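Local atomic coordinates of quinone oxidoreductase (Coxiella burnetii, PDB entry 3TQH), a protein that binds NADPH and probably uses it to reduce quinones. Residues I170-A184 with L192-H204. Numbering follows the deposited sequence.
Sequences IQLAKQKGTTVITTA and LKALGAEQCINYH. With NDP (NADPH dihydro-nicotinamide-adenine-dinucleotide phosphate), chain B.
Strands 179-184 and 199-202 pair in parallel, their axes 4.6 Å apart at closest and inclined by 28°. T182 N donates to Q199 O, and T182 O accepts from I201 N at 2.8 Å in a nearly straight bond. A184 N then donates to I201 O. Where the pairing begins, V180 O takes E198 N at 2.9 Å and, weakly, Q199 N. A water bridges V180 N and G196 O.

T182 sends its methyl CG2 to L192 CD1, A197 CB and C200 SG. With OG1 anti to the backbone N (chi1 -174°), the hydroxyl bonds instead to I158 O of the next strand. L192, on helix 186-195, splits its methyls. CD1 also packs 3.4 Å from A184 CB, and CD2 meets I170 CD1 of helix 164-175 at 3.5 Å, the side chains crossing at about a right angle. I181 CG2 touches I201 CD1 (3.7 Å) on the face carrying T183 and Q199; F208 and A211 pack on I201.

Strand 179-184, helix 186-195 and strand 199-202 form a beta-alpha-beta unit of the Rossmann fold, with 199-202 outermost in the sheet. G196 ends the helix in a Schellman motif, its positive phi readily taken by glycine. The K174 chain, bent at chi2, runs alongside, CD 3.4 Å from G196 O.

Y203, next after N202, reaches NADPH. One ring face covers the adenine, with N1A over its centre. Y203 OH donates to O3X at 2.5 Å, engaging the 2'-phosphate that NADH lacks.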
# COMPACT_ATOMS: atom_id res chain seq x y z
N ILE A 170 1.97 6.21 10.82
CA ILE A 170 1.95 7.23 11.87
C ILE A 170 0.93 6.92 12.96
O ILE A 170 1.23 7.03 14.14
CB ILE A 170 1.64 8.63 11.29
CG1 ILE A 170 2.85 9.14 10.49
CG2 ILE A 170 1.27 9.60 12.43
CD1 ILE A 170 2.58 10.43 9.75
N GLN A 171 -0.27 6.55 12.55
CA GLN A 171 -1.33 6.27 13.53
C GLN A 171 -0.99 5.01 14.31
O GLN A 171 -1.13 4.99 15.53
CB GLN A 171 -2.67 6.09 12.84
CG GLN A 171 -3.18 7.32 12.18
CD GLN A 171 -4.43 7.04 11.39
OE1 GLN A 171 -5.51 6.98 11.95
NE2 GLN A 171 -4.28 6.86 10.07
N LEU A 172 -0.54 3.98 13.60
CA LEU A 172 -0.15 2.73 14.24
C LEU A 172 1.04 2.92 15.18
O LEU A 172 1.06 2.34 16.27
CB LEU A 172 0.14 1.65 13.20
CG LEU A 172 -1.10 1.11 12.48
CD1 LEU A 172 -0.72 0.23 11.28
CD2 LEU A 172 -2.02 0.36 13.44
N ALA A 173 2.01 3.75 14.79
CA ALA A 173 3.18 4.03 15.63
C ALA A 173 2.79 4.80 16.90
O ALA A 173 3.36 4.55 17.96
CB ALA A 173 4.22 4.81 14.85
N LYS A 174 1.84 5.72 16.78
CA LYS A 174 1.33 6.47 17.92
C LYS A 174 0.63 5.54 18.90
O LYS A 174 0.82 5.65 20.12
CB LYS A 174 0.37 7.57 17.44
CG LYS A 174 -0.26 8.43 18.55
CD LYS A 174 0.72 9.46 19.08
CE LYS A 174 0.08 10.26 20.22
NZ LYS A 174 1.05 11.19 20.87
N GLN A 175 -0.17 4.62 18.37
CA GLN A 175 -0.86 3.62 19.19
C GLN A 175 0.10 2.65 19.90
O GLN A 175 -0.26 2.08 20.92
CB GLN A 175 -1.88 2.83 18.36
CG GLN A 175 -3.09 3.65 17.90
CD GLN A 175 -3.94 2.92 16.87
OE1 GLN A 175 -4.09 1.69 16.92
NE2 GLN A 175 -4.51 3.67 15.93
N LYS A 176 1.31 2.48 19.36
CA LYS A 176 2.34 1.67 20.02
C LYS A 176 3.03 2.43 21.15
O LYS A 176 3.76 1.83 21.94
CB LYS A 176 3.40 1.20 19.02
CG LYS A 176 2.91 0.23 17.96
CD LYS A 176 2.94 -1.22 18.45
CE LYS A 176 2.68 -2.20 17.28
NZ LYS A 176 3.77 -2.17 16.24
N GLY A 177 2.81 3.74 21.23
CA GLY A 177 3.38 4.56 22.29
C GLY A 177 4.72 5.17 21.93
O GLY A 177 5.51 5.50 22.80
N THR A 178 4.98 5.34 20.63
CA THR A 178 6.26 5.86 20.17
C THR A 178 6.19 7.35 19.87
O THR A 178 5.13 7.88 19.57
CB THR A 178 6.76 5.10 18.93
OG1 THR A 178 5.92 5.41 17.81
CG2 THR A 178 6.74 3.61 19.18
N THR A 179 7.34 8.02 19.97
CA THR A 179 7.49 9.39 19.51
C THR A 179 7.66 9.35 17.99
O THR A 179 8.59 8.71 17.50
CB THR A 179 8.72 10.06 20.13
OG1 THR A 179 8.62 9.98 21.56
CG2 THR A 179 8.83 11.51 19.70
N VAL A 180 6.75 10.00 17.26
CA VAL A 180 6.73 9.92 15.80
C VAL A 180 7.20 11.23 15.18
O VAL A 180 6.61 12.29 15.41
CB VAL A 180 5.32 9.57 15.27
CG1 VAL A 180 5.24 9.76 13.76
CG2 VAL A 180 4.97 8.14 15.63
N ILE A 181 8.29 11.13 14.41
CA ILE A 181 8.80 12.21 13.59
C ILE A 181 8.46 11.83 12.15
O ILE A 181 8.52 10.65 11.79
CB ILE A 181 10.34 12.35 13.70
CG1 ILE A 181 10.78 12.41 15.17
CG2 ILE A 181 10.82 13.59 12.96
CD1 ILE A 181 12.31 12.46 15.37
N THR A 182 8.10 12.81 11.33
CA THR A 182 7.80 12.50 9.93
C THR A 182 8.19 13.63 9.00
O THR A 182 8.40 14.75 9.45
CB THR A 182 6.29 12.19 9.74
OG1 THR A 182 6.07 11.75 8.39
CG2 THR A 182 5.43 13.42 10.03
N THR A 183 8.29 13.31 7.72
CA THR A 183 8.59 14.31 6.69
C THR A 183 7.39 14.50 5.75
O THR A 183 6.82 13.53 5.26
CB THR A 183 9.84 13.93 5.87
OG1 THR A 183 9.74 12.58 5.41
CG2 THR A 183 11.10 14.09 6.71
N ALA A 184 7.03 15.76 5.52
CA ALA A 184 5.95 16.10 4.61
C ALA A 184 6.00 17.58 4.19
O ALA A 184 6.75 18.37 4.77
CB ALA A 184 4.62 15.80 5.26
N LEU A 192 -0.90 15.73 9.66
CA LEU A 192 -0.09 14.70 10.31
C LEU A 192 0.00 14.89 11.83
O LEU A 192 0.04 13.91 12.57
CB LEU A 192 1.31 14.65 9.68
CG LEU A 192 1.32 14.22 8.22
CD1 LEU A 192 2.74 14.25 7.65
CD2 LEU A 192 0.69 12.83 8.05
N LYS A 193 0.03 16.14 12.29
CA LYS A 193 -0.02 16.42 13.73
C LYS A 193 -1.28 15.82 14.32
O LYS A 193 -1.23 15.12 15.34
CB LYS A 193 0.03 17.92 14.00
CG LYS A 193 1.42 18.54 13.83
CD LYS A 193 2.22 18.53 15.13
CE LYS A 193 3.53 19.28 14.98
NZ LYS A 193 4.11 19.66 16.31
N ALA A 194 -2.41 16.06 13.66
CA ALA A 194 -3.71 15.54 14.10
C ALA A 194 -3.78 14.01 14.13
O ALA A 194 -4.54 13.44 14.93
CB ALA A 194 -4.84 16.11 13.23
N LEU A 195 -3.01 13.34 13.28
CA LEU A 195 -2.94 11.87 13.27
C LEU A 195 -1.99 11.28 14.32
O LEU A 195 -2.00 10.07 14.54
CB LEU A 195 -2.55 11.34 11.89
CG LEU A 195 -3.52 11.53 10.72
CD1 LEU A 195 -3.02 10.73 9.53
CD2 LEU A 195 -4.93 11.13 11.08
N GLY A 196 -1.18 12.13 14.95
CA GLY A 196 -0.30 11.69 16.05
C GLY A 196 1.18 12.00 15.91
O GLY A 196 1.95 11.67 16.81
N ALA A 197 1.60 12.62 14.81
CA ALA A 197 3.00 13.03 14.68
C ALA A 197 3.34 14.08 15.73
O ALA A 197 2.55 15.00 15.97
CB ALA A 197 3.27 13.56 13.27
N GLU A 198 4.49 13.94 16.37
CA GLU A 198 4.98 14.94 17.32
C GLU A 198 5.75 16.04 16.59
O GLU A 198 5.69 17.21 16.98
CB GLU A 198 5.89 14.31 18.37
CG GLU A 198 6.09 15.18 19.60
CD GLU A 198 7.40 14.93 20.30
OE1 GLU A 198 8.47 15.19 19.69
OE2 GLU A 198 7.37 14.47 21.47
N GLN A 199 6.49 15.66 15.56
CA GLN A 199 7.26 16.60 14.75
C GLN A 199 7.03 16.30 13.27
O GLN A 199 7.15 15.15 12.83
CB GLN A 199 8.75 16.49 15.08
CG GLN A 199 9.66 17.45 14.31
CD GLN A 199 11.12 17.31 14.70
OE1 GLN A 199 11.52 16.34 15.34
NE2 GLN A 199 11.94 18.29 14.32
N CYS A 200 6.69 17.34 12.51
CA CYS A 200 6.59 17.25 11.06
C CYS A 200 7.66 18.12 10.42
O CYS A 200 7.58 19.34 10.47
CB CYS A 200 5.22 17.69 10.61
SG CYS A 200 3.94 16.70 11.30
N ILE A 201 8.64 17.49 9.80
CA ILE A 201 9.75 18.20 9.16
C ILE A 201 9.37 18.59 7.73
O ILE A 201 8.99 17.73 6.93
CB ILE A 201 11.03 17.34 9.13
CG1 ILE A 201 11.39 16.87 10.55
CG2 ILE A 201 12.18 18.13 8.51
CD1 ILE A 201 12.54 15.91 10.60
N ASN A 202 9.47 19.88 7.42
CA ASN A 202 9.27 20.36 6.06
C ASN A 202 10.54 20.08 5.27
O ASN A 202 11.50 20.85 5.34
CB ASN A 202 8.95 21.85 6.04
CG ASN A 202 8.69 22.38 4.64
OD1 ASN A 202 8.90 21.67 3.65
ND2 ASN A 202 8.24 23.62 4.54
N TYR A 203 10.51 19.00 4.50
CA TYR A 203 11.72 18.51 3.82
C TYR A 203 12.16 19.33 2.61
O TYR A 203 13.25 19.12 2.09
CB TYR A 203 11.58 17.03 3.44
CG TYR A 203 10.57 16.73 2.35
CD1 TYR A 203 10.98 16.58 1.02
CD2 TYR A 203 9.22 16.60 2.65
CE1 TYR A 203 10.05 16.30 0.02
CE2 TYR A 203 8.30 16.32 1.66
CZ TYR A 203 8.71 16.17 0.35
OH TYR A 203 7.77 15.89 -0.61
N HIS A 204 11.32 20.27 2.17
CA HIS A 204 11.70 21.23 1.12
C HIS A 204 12.55 22.37 1.66
O HIS A 204 13.30 22.99 0.91
CB HIS A 204 10.47 21.83 0.45
CG HIS A 204 9.55 20.82 -0.15
ND1 HIS A 204 9.97 19.87 -1.05
CD2 HIS A 204 8.22 20.61 0.02
CE1 HIS A 204 8.95 19.12 -1.40
NE2 HIS A 204 7.87 19.55 -0.77
PA NDP B . 2.29 7.35 -1.85
O1A NDP B . 2.25 7.73 -3.28
O2A NDP B . 0.93 7.21 -1.29
O5B NDP B . 3.08 8.47 -1.00
C5B NDP B . 2.88 9.84 -1.32
C4B NDP B . 3.48 10.71 -0.22
O4B NDP B . 4.88 10.77 -0.38
C3B NDP B . 2.99 12.15 -0.24
O3B NDP B . 2.12 12.37 0.85
C2B NDP B . 4.25 13.00 -0.14
O2B NDP B . 4.19 13.97 0.88
C1B NDP B . 5.33 11.98 0.16
N9A NDP B . 6.65 12.30 -0.41
C8A NDP B . 6.98 12.39 -1.74
N7A NDP B . 8.29 12.67 -1.85
C5A NDP B . 8.81 12.76 -0.60
C6A NDP B . 10.10 13.02 -0.16
N6A NDP B . 11.06 13.25 -1.03
N1A NDP B . 10.35 13.06 1.20
C2A NDP B . 9.32 12.82 2.10
N3A NDP B . 8.04 12.55 1.65
C4A NDP B . 7.79 12.52 0.31
O3 NDP B . 3.16 6.02 -1.64
PN NDP B . 2.84 4.80 -0.62
O1N NDP B . 1.71 4.02 -1.15
O2N NDP B . 2.80 5.25 0.78
O5D NDP B . 4.17 3.93 -0.83
C5D NDP B . 5.46 4.49 -0.64
C4D NDP B . 6.51 3.59 -1.29
O4D NDP B . 6.49 2.31 -0.70
C3D NDP B . 6.24 3.40 -2.78
O3D NDP B . 7.44 3.55 -3.50
C2D NDP B . 5.68 2.00 -2.89
O2D NDP B . 5.95 1.40 -4.14
C1D NDP B . 6.35 1.31 -1.70
N1N NDP B . 5.62 0.14 -1.15
C2N NDP B . 6.33 -1.03 -0.97
C3N NDP B . 5.72 -2.19 -0.52
C7N NDP B . 6.51 -3.46 -0.33
O7N NDP B . 5.83 -4.61 0.12
N7N NDP B . 7.81 -3.48 -0.59
C4N NDP B . 4.25 -2.16 -0.22
C5N NDP B . 3.54 -0.86 -0.43
C6N NDP B . 4.28 0.23 -0.88
P2B NDP B . 4.06 15.54 0.54
O1X NDP B . 3.72 16.27 1.82
O2X NDP B . 2.95 15.76 -0.46
O3X NDP B . 5.34 16.10 -0.01
O HOH W 1 4.06 11.11 18.48